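Local structure of putative alpha-ketoglutarate-dependent taurine dioxygenase (Burkholderia xenovorans, 5HSX) at residues A74-A77 / E81-L84. The protein probably acts as an iron- and 2-oxoglutarate-dependent dioxygenase of the TfdA/TauD family, although its substrate is not established. Sequence-based numbering, arbitrary orientation.
Sequences AFSA and ELTL
Leu82 reaches back to helix 69-77 and spreads its two methyl groups over Ser76 and Ala77. CD1 of Leu82 lies 3.6 Å from Ser76 CB. CD2 of Leu82 rests mainly on Ala77, 3.6 Å from its CA, with the alanine CB and backbone N scarcely farther away. The same CD2 stands more distantly beside Ser76 CB, at 4.1 Å. The torsions account for this reach: a chi1 of -79° sets CG of Leu82 opposite its own carbonyl carbon, and a chi2 of -64° folds both methyls back to flank CA, CD1 and CD2 each lying about 3.2 Å from Leu82 CA. This uncommon leucine conformation presents the two methyls side by side to the helix, although the CB itself is not aimed at it.

Ser76 offers its methylene carbon to the leucine. Its OG, placed beside the backbone N by a chi1 of -52°, is hydrogen-bonded to His72 O one turn earlier and to Thr291 OG1, which satisfies this buried hydroxyl and ties the helix to strand 287-293. The contact is apolar in that only leucine methyls approach, and no polar pair forms between the segments; its 122 Å² of buried surface, summed over both sides, comes mostly from Leu82, Ser76 and Ala77. Leu82 also touches Thr291 and Leu293, and backbone hydrogen bonds join Thr83 to Thr292 and Glu81 to Val294, just past the strand. With three residues between the segments, the chain leaving helix 69-77 thus packs Leu82 against both that helix and strand 287-293 of the mixed sheet, within the cupin-type (double-stranded beta-helix) fold of TauD/TfdA dioxygenases.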
ATOM      1  N   ALA B  74      24.872   8.654 -16.875  1.00 30.49           N
ATOM      2  CA  ALA B  74      25.777   7.598 -17.323  1.00 32.16           C
ATOM      3  C   ALA B  74      25.262   6.219 -16.931  1.00 32.18           C
ATOM      4  O   ALA B  74      25.343   5.269 -17.721  1.00 32.86           O
ATOM      5  CB  ALA B  74      27.181   7.827 -16.761  1.00 34.94           C
ATOM      6  N   PHE B  75      24.724   6.088 -15.716  1.00 28.02           N
ATOM      7  CA  PHE B  75      24.129   4.816 -15.321  1.00 29.40           C
ATOM      8  C   PHE B  75      22.964   4.457 -16.228  1.00 31.90           C
ATOM      9  O   PHE B  75      22.843   3.311 -16.674  1.00 30.85           O
ATOM     10  CB  PHE B  75      23.658   4.872 -13.869  1.00 29.75           C
ATOM     11  CG  PHE B  75      22.810   3.689 -13.457  1.00 31.23           C
ATOM     12  CD1 PHE B  75      23.397   2.469 -13.157  1.00 34.38           C
ATOM     13  CD2 PHE B  75      21.430   3.801 -13.363  1.00 33.76           C
ATOM     14  CE1 PHE B  75      22.622   1.377 -12.772  1.00 29.18           C
ATOM     15  CE2 PHE B  75      20.646   2.708 -12.983  1.00 32.30           C
ATOM     16  CZ  PHE B  75      21.252   1.498 -12.688  1.00 27.97           C
ATOM     17  N   SER B  76      22.098   5.434 -16.509  1.00 25.61           N
ATOM     18  CA  SER B  76      20.903   5.176 -17.302  1.00 22.55           C
ATOM     19  C   SER B  76      21.250   4.739 -18.719  1.00 23.05           C
ATOM     20  O   SER B  76      20.585   3.859 -19.280  1.00 26.39           O
ATOM     21  CB  SER B  76      20.036   6.429 -17.335  1.00 27.97           C
ATOM     22  OG  SER B  76      19.802   6.900 -16.027  1.00 25.95           O
ATOM     23  N   ALA B  77      22.278   5.345 -19.316  1.00 24.07           N
ATOM     24  CA  ALA B  77      22.594   5.069 -20.717  1.00 25.39           C
ATOM     25  C   ALA B  77      23.081   3.646 -20.935  1.00 31.62           C
ATOM     26  O   ALA B  77      23.138   3.189 -22.084  1.00 31.96           O
ATOM     27  CB  ALA B  77      23.646   6.055 -21.234  1.00 31.83           C
ATOM     28  N   GLU B  81      18.320   4.378 -24.476  1.00 27.03           N
ATOM     29  CA  GLU B  81      18.459   5.756 -24.937  1.00 31.10           C
ATOM     30  C   GLU B  81      17.689   6.682 -24.005  1.00 25.49           C
ATOM     31  O   GLU B  81      16.522   6.426 -23.691  1.00 25.64           O
ATOM     32  CB  GLU B  81      17.927   5.917 -26.363  1.00 30.28           C
ATOM     33  CG  GLU B  81      18.828   5.402 -27.440  1.00 41.88           C
ATOM     34  CD  GLU B  81      20.078   6.237 -27.547  1.00 42.12           C
ATOM     35  OE1 GLU B  81      21.104   5.834 -26.963  1.00 41.49           O
ATOM     36  OE2 GLU B  81      20.019   7.308 -28.188  1.00 35.67           O
ATOM     37  N   LEU B  82      18.332   7.768 -23.586  1.00 27.17           N
ATOM     38  CA  LEU B  82      17.685   8.716 -22.684  1.00 25.04           C
ATOM     39  C   LEU B  82      16.698   9.590 -23.447  1.00 24.69           C
ATOM     40  O   LEU B  82      16.986  10.051 -24.552  1.00 29.48           O
ATOM     41  CB  LEU B  82      18.734   9.603 -22.008  1.00 28.34           C
ATOM     42  CG  LEU B  82      19.570   9.113 -20.819  1.00 34.55           C
ATOM     43  CD1 LEU B  82      18.676   8.833 -19.652  1.00 37.41           C
ATOM     44  CD2 LEU B  82      20.410   7.889 -21.151  1.00 35.78           C
ATOM     45  N   THR B  83      15.537   9.847 -22.844  1.00 23.95           N
ATOM     46  CA  THR B  83      14.667  10.879 -23.386  1.00 25.51           C
ATOM     47  C   THR B  83      15.279  12.251 -23.124  1.00 27.61           C
ATOM     48  O   THR B  83      16.015  12.452 -22.155  1.00 26.78           O
ATOM     49  CB  THR B  83      13.259  10.798 -22.775  1.00 31.81           C
ATOM     50  OG1 THR B  83      13.307  11.187 -21.400  1.00 35.43           O
ATOM     51  CG2 THR B  83      12.723   9.380 -22.868  1.00 28.10           C
ATOM     52  N   LEU B  84      14.997  13.191 -24.022  1.00 31.41           N
ATOM     53  CA  LEU B  84      15.505  14.553 -23.940  1.00 32.85           C
ATOM     54  C   LEU B  84      14.335  15.481 -23.654  1.00 53.80           C
ATOM     55  O   LEU B  84      13.329  15.460 -24.372  1.00 62.04           O
ATOM     56  CB  LEU B  84      16.228  14.941 -25.232  1.00 35.84           C
ATOM     57  CG  LEU B  84      17.384  13.986 -25.528  1.00 32.59           C
ATOM     58  CD1 LEU B  84      17.971  14.257 -26.896  1.00 33.40           C
ATOM     59  CD2 LEU B  84      18.461  14.096 -24.462  1.00 36.73           C
TER